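Local coordinates for protein putative NADP oxidoreductase BF3122 (Bacteroides fragilis, PDB 3D1L) that probably binds a nicotinamide dinucleotide in a Rossmann-type domain and acts as an NADP-dependent oxidoreductase, at residues Thr11-Ala22 and Val65-Leu76; Ala22-Tyr30 and Glu49-Glu57. All blocks are in the same frame, centred on the assembly; numbering follows the deposited sequence.

From the N terminus the chain runs through strand 12-16, turns through a glycine-rich loop and enters helix 20-31; it then forms strand 35-40, helix 44-53 and strand 57-59 before returning as strand 71-74. Contact 2 closes the inner loop, setting helix 20-31 beside helix 44-53 and the turn that follows it. Contact 1 closes the outer one, pairing strand 12-16 with strand 71-74 in the middle of the sheet, so contact 2 is nested inside it. The two share Ala22 and meet where Leu15 of the strand packs against Ala26 and Leu50, which ties the helical layer to the sheet.

Contact 1: Thr11-Ala22 and Val65-Leu76; sequences TPIVLIGAGNLA and VNPYAKLYIVSL
With CG1 trans to the backbone N (chi1 173°), Val14 lays its branched CB against the Tyr72 ring, 3.5 Å from Tyr72 CD1, while Val14 CG2 reaches Ala69 CB, also at 3.5 Å. Ile16 swings its CG1 trans to the carbonyl carbon (chi1 -56°) and folds back at chi2, which carries CD1 to Val65 CG2 at 3.9 Å; CG2 of Ile16 meets Leu76 CD1. On the other face of the sheet, Ile13 CG2 touches Ile73 CD1 at 3.7 Å, and Leu15 CD2 leans on the same methyl. Branched aliphatic residues suit these strands, filling both faces of a buried sheet. Strands 12-16 and 71-74 run parallel, 21° apart, as central neighbours of a Rossmann-type fold. Val14 N and O pair with Leu71 O and Ile73 N, and Ile16 N and O pair with Ile73 O and Ser75 N, the last just beyond the strand; the Val14 N to Leu71 O bond is 2.8 Å long. At the N-terminal end of the pairing Pro12 O accepts from Lys70 N and, weakly, from Leu71 N. Asn66 OD1 accepts from Tyr68 N, an Asx turn, and the Tyr72 hydroxyl donates to a lone pair of Asn66 O at 2.6 Å. Past the strand, Gly17, Gly19 and Ala22 fit the GxGxxA pattern, consistent with dinucleotide binding. Gly17, with no side chain, brings its CA to 3.6 Å from Ser75 O, and the small Ala22 lets its CB approach Ser75 OG to 3.8 Å. That hydroxyl also bonds Thr101, and a water links it to Gly17 O and Ile73 O. A second water bridges Gly19 N and Ser75 O.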
loop_
_atom_site.group_PDB
_atom_site.type_symbol
_atom_site.label_atom_id
_atom_site.label_comp_id
_atom_site.label_asym_id
_atom_site.label_seq_id
_atom_site.Cartn_x
_atom_site.Cartn_y
_atom_site.Cartn_z
ATOM N N THR B 11 -13.418 -10.198 -33.758
ATOM C CA THR B 11 -12.516 -9.110 -34.162
ATOM C C THR B 11 -11.063 -9.559 -34.039
ATOM O O THR B 11 -10.631 -9.909 -32.939
ATOM C CB THR B 11 -12.716 -7.906 -33.226
ATOM O OG1 THR B 11 -14.082 -7.519 -33.249
ATOM C CG2 THR B 11 -11.844 -6.711 -33.607
ATOM N N PRO B 12 -10.307 -9.586 -35.164
ATOM C CA PRO B 12 -8.884 -9.911 -34.984
ATOM C C PRO B 12 -8.124 -8.703 -34.466
ATOM O O PRO B 12 -8.221 -7.610 -35.024
ATOM C CB PRO B 12 -8.411 -10.310 -36.397
ATOM C CG PRO B 12 -9.354 -9.618 -37.349
ATOM C CD PRO B 12 -10.669 -9.401 -36.591
ATOM N N ILE B 13 -7.376 -8.920 -33.401
ATOM C CA ILE B 13 -6.677 -7.844 -32.705
ATOM C C ILE B 13 -5.154 -8.056 -32.768
ATOM O O ILE B 13 -4.684 -9.170 -32.559
ATOM C CB ILE B 13 -7.139 -7.776 -31.213
ATOM C CG1 ILE B 13 -8.679 -7.629 -31.129
ATOM C CG2 ILE B 13 -6.384 -6.681 -30.461
ATOM C CD1 ILE B 13 -9.258 -7.739 -29.738
ATOM N N VAL B 14 -4.407 -6.981 -33.042
ATOM C CA VAL B 14 -2.921 -6.971 -32.907
ATOM C C VAL B 14 -2.495 -6.031 -31.759
ATOM O O VAL B 14 -3.057 -4.929 -31.589
ATOM C CB VAL B 14 -2.254 -6.574 -34.239
ATOM C CG1 VAL B 14 -0.728 -6.371 -34.095
ATOM C CG2 VAL B 14 -2.562 -7.621 -35.332
ATOM N N LEU B 15 -1.532 -6.479 -30.947
ATOM C CA LEU B 15 -0.952 -5.607 -29.923
ATOM C C LEU B 15 0.403 -5.162 -30.361
ATOM O O LEU B 15 1.255 -6.003 -30.689
ATOM C CB LEU B 15 -0.848 -6.315 -28.567
ATOM C CG LEU B 15 -1.996 -7.187 -28.020
ATOM C CD1 LEU B 15 -1.694 -7.321 -26.561
ATOM C CD2 LEU B 15 -3.374 -6.600 -28.156
ATOM N N ILE B 16 0.609 -3.842 -30.379
ATOM C CA ILE B 16 1.897 -3.245 -30.694
ATOM C C ILE B 16 2.418 -2.751 -29.350
ATOM O O ILE B 16 2.016 -1.671 -28.857
ATOM C CB ILE B 16 1.811 -2.082 -31.752
ATOM C CG1 ILE B 16 1.138 -2.496 -33.086
ATOM C CG2 ILE B 16 3.167 -1.506 -32.026
ATOM C CD1 ILE B 16 1.753 -3.683 -33.815
ATOM N N GLY B 17 3.279 -3.553 -28.738
ATOM C CA GLY B 17 3.710 -3.287 -27.371
ATOM C C GLY B 17 3.183 -4.373 -26.435
ATOM O O GLY B 17 2.018 -4.786 -26.538
ATOM N N ALA B 18 4.035 -4.838 -25.521
ATOM C CA ALA B 18 3.727 -6.014 -24.715
ATOM C C ALA B 18 4.056 -5.784 -23.231
ATOM O O ALA B 18 4.360 -6.747 -22.528
ATOM C CB ALA B 18 4.485 -7.231 -25.253
ATOM N N GLY B 19 3.980 -4.526 -22.767
ATOM C CA GLY B 19 4.354 -4.159 -21.392
ATOM C C GLY B 19 3.277 -4.566 -20.405
ATOM O O GLY B 19 2.452 -5.444 -20.722
ATOM N N ASN B 20 3.248 -3.914 -19.236
ATOM C CA ASN B 20 2.334 -4.282 -18.129
ATOM C C ASN B 20 0.862 -4.176 -18.469
ATOM O O ASN B 20 0.119 -5.138 -18.314
ATOM C CB ASN B 20 2.614 -3.459 -16.873
ATOM C CG ASN B 20 3.990 -3.716 -16.292
ATOM O OD1 ASN B 20 4.636 -4.711 -16.595
ATOM N ND2 ASN B 20 4.446 -2.800 -15.452
ATOM N N LEU B 21 0.453 -3.007 -18.950
ATOM C CA LEU B 21 -0.934 -2.731 -19.353
ATOM C C LEU B 21 -1.339 -3.635 -20.497
ATOM O O LEU B 21 -2.398 -4.257 -20.458
ATOM C CB LEU B 21 -1.112 -1.233 -19.723
ATOM C CG LEU B 21 -2.478 -0.703 -20.235
ATOM C CD1 LEU B 21 -2.598 0.814 -20.025
ATOM C CD2 LEU B 21 -2.765 -1.064 -21.693
ATOM N N ALA B 22 -0.492 -3.741 -21.517
ATOM C CA ALA B 22 -0.822 -4.555 -22.685
ATOM C C ALA B 22 -0.983 -6.046 -22.308
ATOM O O ALA B 22 -1.901 -6.711 -22.782
ATOM C CB ALA B 22 0.224 -4.361 -23.780
ATOM N N VAL B 65 4.612 -7.320 -39.045
ATOM C CA VAL B 65 3.322 -7.143 -38.344
ATOM C C VAL B 65 2.137 -7.490 -39.248
ATOM O O VAL B 65 2.068 -7.012 -40.384
ATOM C CB VAL B 65 3.151 -5.715 -37.779
ATOM C CG1 VAL B 65 1.670 -5.382 -37.490
ATOM C CG2 VAL B 65 3.961 -5.559 -36.479
ATOM N N ASN B 66 1.232 -8.323 -38.729
ATOM C CA ASN B 66 0.055 -8.791 -39.451
ATOM C C ASN B 66 -0.799 -7.603 -39.874
ATOM O O ASN B 66 -1.276 -6.852 -39.029
ATOM C CB ASN B 66 -0.723 -9.779 -38.585
ATOM C CG ASN B 66 -1.982 -10.293 -39.253
ATOM O OD1 ASN B 66 -2.781 -9.522 -39.789
ATOM N ND2 ASN B 66 -2.176 -11.613 -39.207
ATOM N N PRO B 67 -0.941 -7.396 -41.200
ATOM C CA PRO B 67 -1.666 -6.243 -41.745
ATOM C C PRO B 67 -3.168 -6.471 -41.950
ATOM O O PRO B 67 -3.833 -5.611 -42.559
ATOM C CB PRO B 67 -0.997 -6.046 -43.104
ATOM C CG PRO B 67 -0.679 -7.438 -43.533
ATOM C CD PRO B 67 -0.344 -8.221 -42.271
ATOM N N TYR B 68 -3.698 -7.582 -41.453
ATOM C CA TYR B 68 -5.063 -7.998 -41.822
ATOM C C TYR B 68 -6.097 -7.864 -40.690
ATOM O O TYR B 68 -7.272 -8.165 -40.889
ATOM C CB TYR B 68 -5.080 -9.417 -42.439
ATOM C CG TYR B 68 -4.070 -9.596 -43.545
ATOM C CD1 TYR B 68 -4.174 -8.884 -44.755
ATOM C CD2 TYR B 68 -3.000 -10.460 -43.385
ATOM C CE1 TYR B 68 -3.226 -9.047 -45.766
ATOM C CE2 TYR B 68 -2.060 -10.624 -44.377
ATOM C CZ TYR B 68 -2.170 -9.923 -45.566
ATOM O OH TYR B 68 -1.197 -10.118 -46.542
ATOM N N ALA B 69 -5.647 -7.348 -39.538
ATOM C CA ALA B 69 -6.471 -7.196 -38.352
ATOM C C ALA B 69 -7.348 -5.946 -38.408
ATOM O O ALA B 69 -7.068 -4.992 -39.155
ATOM C CB ALA B 69 -5.580 -7.177 -37.092
ATOM N N LYS B 70 -8.376 -5.953 -37.572
ATOM C CA LYS B 70 -9.353 -4.878 -37.467
ATOM C C LYS B 70 -8.962 -3.855 -36.406
ATOM O O LYS B 70 -9.277 -2.665 -36.515
ATOM C CB LYS B 70 -10.729 -5.505 -37.152
ATOM C CG LYS B 70 -11.843 -4.556 -36.763
ATOM C CD LYS B 70 -12.272 -3.606 -37.857
ATOM C CE LYS B 70 -13.073 -2.466 -37.203
ATOM N NZ LYS B 70 -13.568 -1.401 -38.122
ATOM N N LEU B 71 -8.260 -4.312 -35.377
ATOM C CA LEU B 71 -7.896 -3.446 -34.279
ATOM C C LEU B 71 -6.433 -3.625 -33.905
ATOM O O LEU B 71 -5.973 -4.745 -33.668
ATOM C CB LEU B 71 -8.806 -3.701 -33.061
ATOM C CG LEU B 71 -8.535 -2.834 -31.822
ATOM C CD1 LEU B 71 -8.878 -1.375 -32.125
ATOM C CD2 LEU B 71 -9.340 -3.320 -30.606
ATOM N N TYR B 72 -5.726 -2.498 -33.860
ATOM C CA TYR B 72 -4.346 -2.431 -33.467
ATOM C C TYR B 72 -4.237 -1.622 -32.175
ATOM O O TYR B 72 -4.533 -0.417 -32.153
ATOM C CB TYR B 72 -3.530 -1.793 -34.586
ATOM C CG TYR B 72 -3.466 -2.679 -35.819
ATOM C CD1 TYR B 72 -2.401 -3.565 -35.990
ATOM C CD2 TYR B 72 -4.470 -2.645 -36.801
ATOM C CE1 TYR B 72 -2.322 -4.396 -37.100
ATOM C CE2 TYR B 72 -4.389 -3.470 -37.933
ATOM C CZ TYR B 72 -3.314 -4.342 -38.056
ATOM O OH TYR B 72 -3.192 -5.167 -39.117
ATOM N N ILE B 73 -3.840 -2.301 -31.099
ATOM C CA ILE B 73 -3.720 -1.669 -29.782
ATOM C C ILE B 73 -2.266 -1.334 -29.518
ATOM O O ILE B 73 -1.425 -2.229 -29.397
ATOM C CB ILE B 73 -4.265 -2.546 -28.645
ATOM C CG1 ILE B 73 -5.731 -2.946 -28.922
ATOM C CG2 ILE B 73 -4.097 -1.777 -27.277
ATOM C CD1 ILE B 73 -6.306 -3.946 -27.949
ATOM N N VAL B 74 -1.977 -0.039 -29.477
ATOM C CA VAL B 74 -0.615 0.440 -29.415
ATOM C C VAL B 74 -0.324 0.925 -28.000
ATOM O O VAL B 74 -0.976 1.832 -27.483
ATOM C CB VAL B 74 -0.356 1.524 -30.497
ATOM C CG1 VAL B 74 1.085 1.965 -30.502
ATOM C CG2 VAL B 74 -0.806 1.009 -31.901
ATOM N N SER B 75 0.634 0.247 -27.368
ATOM C CA SER B 75 1.090 0.567 -26.018
ATOM C C SER B 75 2.586 0.812 -26.075
ATOM O O SER B 75 3.379 -0.075 -25.761
ATOM C CB SER B 75 0.824 -0.611 -25.077
ATOM O OG SER B 75 -0.551 -0.861 -24.929
ATOM N N LEU B 76 2.992 1.987 -26.499
ATOM C CA LEU B 76 4.405 2.264 -26.639
ATOM C C LEU B 76 4.731 3.630 -26.032
ATOM O O LEU B 76 3.864 4.504 -25.960
ATOM C CB LEU B 76 4.824 2.197 -28.118
ATOM C CG LEU B 76 4.945 0.845 -28.847
ATOM C CD1 LEU B 76 5.401 1.021 -30.307
ATOM C CD2 LEU B 76 5.879 -0.132 -28.126
HETATM O O HOH W 1 -0.250 -3.056 -26.762
HETATM O O HOH W 2 3.823 -1.892 -23.936
#

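Contact 2: Ala22-Tyr30 and Glu49-Glu57; sequences ATNLAKALY and ELAQKVEAE
Helices 22-30 and 49-53 run nearly parallel, 13° apart with axes 10.1 Å from each other, and the backbones draw nearest at Thr23 with Leu50 and Tyr30 with Val54. Leu50 extends its two methyls toward the first helix: CD1 lies 3.8 Å from Thr23 CA and also rests on Ala26 CB, a residue small enough to admit it. Val54 CG1 packs against Ala26 and against Tyr30 CB. Tyr30, its CG trans to the backbone N (chi1 170°), projects across the turn after helix 44-53, so that Val54 CA sits over one ring face, 3.8 Å from the centroid, in a CH-pi contact. Lys53 O lies over the same face. Beyond the ring edge, Tyr30 OH donates to Glu55 OE1 at 2.5 Å, with the carboxylate turned 83° from the ring and met from above its plane. Near the other end a water joins Thr23 OG1, also bonded to Gly19 O, to Lys53 NZ. Lys27 NZ, 5.0 Å from Lys53 NZ, has a salt bridge with Glu131, which probably eases the repulsion between the two ammonium groups. The short phenol-carboxylate bond would be expected to stabilise the negative charge of Glu55.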
loop_
_atom_site.group_PDB
_atom_site.type_symbol
_atom_site.label_atom_id
_atom_site.label_comp_id
_atom_site.label_asym_id
_atom_site.label_seq_id
_atom_site.Cartn_x
_atom_site.Cartn_y
_atom_site.Cartn_z
ATOM N N ALA B 22 -0.492 -3.741 -21.517
ATOM C CA ALA B 22 -0.822 -4.555 -22.685
ATOM C C ALA B 22 -0.983 -6.046 -22.308
ATOM O O ALA B 22 -1.901 -6.711 -22.782
ATOM C CB ALA B 22 0.224 -4.361 -23.780
ATOM N N THR B 23 -0.114 -6.550 -21.438
ATOM C CA THR B 23 -0.183 -7.930 -20.957
ATOM C C THR B 23 -1.531 -8.209 -20.297
ATOM O O THR B 23 -2.231 -9.153 -20.667
ATOM C CB THR B 23 1.000 -8.213 -19.989
ATOM O OG1 THR B 23 2.233 -8.168 -20.728
ATOM C CG2 THR B 23 0.872 -9.565 -19.285
ATOM N N ASN B 24 -1.918 -7.355 -19.362
ATOM C CA ASN B 24 -3.187 -7.504 -18.673
ATOM C C ASN B 24 -4.399 -7.317 -19.595
ATOM O O ASN B 24 -5.341 -8.089 -19.539
ATOM C CB ASN B 24 -3.247 -6.539 -17.476
ATOM C CG ASN B 24 -2.411 -7.028 -16.290
ATOM O OD1 ASN B 24 -2.822 -7.935 -15.566
ATOM N ND2 ASN B 24 -1.233 -6.428 -16.090
ATOM N N LEU B 25 -4.357 -6.299 -20.447
ATOM C CA LEU B 25 -5.432 -6.051 -21.394
ATOM C C LEU B 25 -5.526 -7.197 -22.385
ATOM O O LEU B 25 -6.605 -7.593 -22.753
ATOM C CB LEU B 25 -5.225 -4.726 -22.132
ATOM C CG LEU B 25 -6.245 -4.307 -23.199
ATOM C CD1 LEU B 25 -7.698 -4.250 -22.657
ATOM C CD2 LEU B 25 -5.873 -2.962 -23.796
ATOM N N ALA B 26 -4.397 -7.731 -22.829
ATOM C CA ALA B 26 -4.446 -8.893 -23.744
ATOM C C ALA B 26 -5.058 -10.120 -23.097
ATOM O O ALA B 26 -5.864 -10.788 -23.719
ATOM C CB ALA B 26 -3.055 -9.214 -24.339
ATOM N N LYS B 27 -4.695 -10.408 -21.852
ATOM C CA LYS B 27 -5.244 -11.578 -21.143
ATOM C C LYS B 27 -6.769 -11.484 -20.935
ATOM O O LYS B 27 -7.481 -12.458 -21.136
ATOM C CB LYS B 27 -4.522 -11.797 -19.808
ATOM C CG LYS B 27 -3.100 -12.399 -19.967
ATOM C CD LYS B 27 -2.197 -12.089 -18.737
ATOM C CE LYS B 27 -2.467 -13.000 -17.550
ATOM N NZ LYS B 27 -1.430 -12.885 -16.467
ATOM N N ALA B 28 -7.254 -10.293 -20.576
ATOM C CA ALA B 28 -8.670 -10.058 -20.376
ATOM C C ALA B 28 -9.455 -10.239 -21.688
ATOM O O ALA B 28 -10.519 -10.858 -21.685
ATOM C CB ALA B 28 -8.897 -8.687 -19.777
ATOM N N LEU B 29 -8.916 -9.729 -22.801
ATOM C CA LEU B 29 -9.529 -9.952 -24.128
ATOM C C LEU B 29 -9.578 -11.426 -24.514
ATOM O O LEU B 29 -10.620 -11.914 -24.915
ATOM C CB LEU B 29 -8.799 -9.158 -25.198
ATOM C CG LEU B 29 -8.927 -7.629 -25.089
ATOM C CD1 LEU B 29 -7.776 -6.938 -25.855
ATOM C CD2 LEU B 29 -10.294 -7.208 -25.600
ATOM N N TYR B 30 -8.434 -12.111 -24.400
ATOM C CA TYR B 30 -8.291 -13.567 -24.614
ATOM C C TYR B 30 -9.255 -14.431 -23.772
ATOM O O TYR B 30 -9.859 -15.392 -24.274
ATOM C CB TYR B 30 -6.822 -13.950 -24.345
ATOM C CG TYR B 30 -6.514 -15.409 -24.278
ATOM C CD1 TYR B 30 -6.445 -16.180 -25.440
ATOM C CD2 TYR B 30 -6.257 -16.027 -23.054
ATOM C CE1 TYR B 30 -6.146 -17.513 -25.387
ATOM C CE2 TYR B 30 -5.955 -17.366 -22.987
ATOM C CZ TYR B 30 -5.898 -18.110 -24.153
ATOM O OH TYR B 30 -5.601 -19.452 -24.105
ATOM N N GLU B 49 6.753 -13.978 -24.259
ATOM C CA GLU B 49 6.050 -14.184 -22.992
ATOM C C GLU B 49 4.586 -13.885 -23.162
ATOM O O GLU B 49 3.734 -14.702 -22.813
ATOM C CB GLU B 49 6.640 -13.315 -21.870
ATOM C CG GLU B 49 7.851 -13.929 -21.219
ATOM C CD GLU B 49 8.480 -13.033 -20.141
ATOM O OE1 GLU B 49 9.547 -13.455 -19.610
ATOM O OE2 GLU B 49 7.921 -11.939 -19.814
ATOM N N LEU B 50 4.285 -12.725 -23.724
ATOM C CA LEU B 50 2.876 -12.376 -23.900
ATOM C C LEU B 50 2.150 -13.258 -24.932
ATOM O O LEU B 50 1.016 -13.653 -24.716
ATOM C CB LEU B 50 2.674 -10.874 -24.204
ATOM C CG LEU B 50 1.192 -10.470 -24.370
ATOM C CD1 LEU B 50 0.296 -10.980 -23.189
ATOM C CD2 LEU B 50 1.084 -8.961 -24.536
ATOM N N ALA B 51 2.795 -13.548 -26.055
ATOM C CA ALA B 51 2.151 -14.346 -27.113
ATOM C C ALA B 51 1.762 -15.739 -26.660
ATOM O O ALA B 51 0.728 -16.282 -27.069
ATOM C CB ALA B 51 3.046 -14.419 -28.339
ATOM N N GLN B 52 2.590 -16.336 -25.818
ATOM C CA GLN B 52 2.292 -17.668 -25.286
ATOM C C GLN B 52 1.083 -17.669 -24.382
ATOM O O GLN B 52 0.390 -18.686 -24.277
ATOM C CB GLN B 52 3.427 -18.149 -24.428
ATOM C CG GLN B 52 4.582 -18.665 -25.158
ATOM C CD GLN B 52 5.631 -19.114 -24.178
ATOM O OE1 GLN B 52 6.797 -18.735 -24.293
ATOM N NE2 GLN B 52 5.208 -19.896 -23.168
ATOM N N LYS B 53 0.861 -16.551 -23.683
ATOM C CA LYS B 53 -0.247 -16.466 -22.745
ATOM C C LYS B 53 -1.595 -16.400 -23.469
ATOM O O LYS B 53 -2.614 -16.824 -22.930
ATOM C CB LYS B 53 -0.073 -15.265 -21.809
ATOM C CG LYS B 53 1.059 -15.442 -20.784
ATOM C CD LYS B 53 1.485 -14.097 -20.195
ATOM C CE LYS B 53 2.694 -14.220 -19.252
ATOM N NZ LYS B 53 3.048 -12.844 -18.735
ATOM N N VAL B 54 -1.596 -15.884 -24.692
ATOM C CA VAL B 54 -2.841 -15.551 -25.373
ATOM C C VAL B 54 -2.892 -16.246 -26.712
ATOM O O VAL B 54 -3.653 -15.837 -27.618
ATOM C CB VAL B 54 -3.014 -14.021 -25.573
ATOM C CG1 VAL B 54 -3.110 -13.299 -24.207
ATOM C CG2 VAL B 54 -1.874 -13.447 -26.417
ATOM N N GLU B 55 -2.068 -17.293 -26.812
ATOM C CA GLU B 55 -1.960 -18.157 -27.986
ATOM C C GLU B 55 -1.823 -17.407 -29.295
ATOM O O GLU B 55 -2.553 -17.696 -30.231
ATOM C CB GLU B 55 -3.150 -19.147 -28.042
ATOM C CG GLU B 55 -3.144 -20.107 -26.862
ATOM C CD GLU B 55 -4.335 -21.017 -26.835
ATOM O OE1 GLU B 55 -5.415 -20.596 -26.342
ATOM O OE2 GLU B 55 -4.182 -22.176 -27.277
ATOM N N ALA B 56 -0.869 -16.480 -29.356
ATOM C CA ALA B 56 -0.678 -15.570 -30.505
ATOM C C ALA B 56 0.665 -15.777 -31.151
ATOM O O ALA B 56 1.575 -16.283 -30.501
ATOM C CB ALA B 56 -0.753 -14.104 -30.025
ATOM N N GLU B 57 0.801 -15.337 -32.404
ATOM C CA GLU B 57 2.110 -15.203 -33.069
ATOM C C GLU B 57 2.811 -13.998 -32.477
ATOM O O GLU B 57 2.175 -13.188 -31.821
ATOM C CB GLU B 57 1.947 -14.956 -34.577
ATOM C CG GLU B 57 1.258 -16.066 -35.352
ATOM C CD GLU B 57 1.400 -15.896 -36.865
ATOM O OE1 GLU B 57 1.532 -14.739 -37.353
ATOM O OE2 GLU B 57 1.393 -16.927 -37.576
HETATM O O HOH W 3 3.803 -10.635 -20.793
#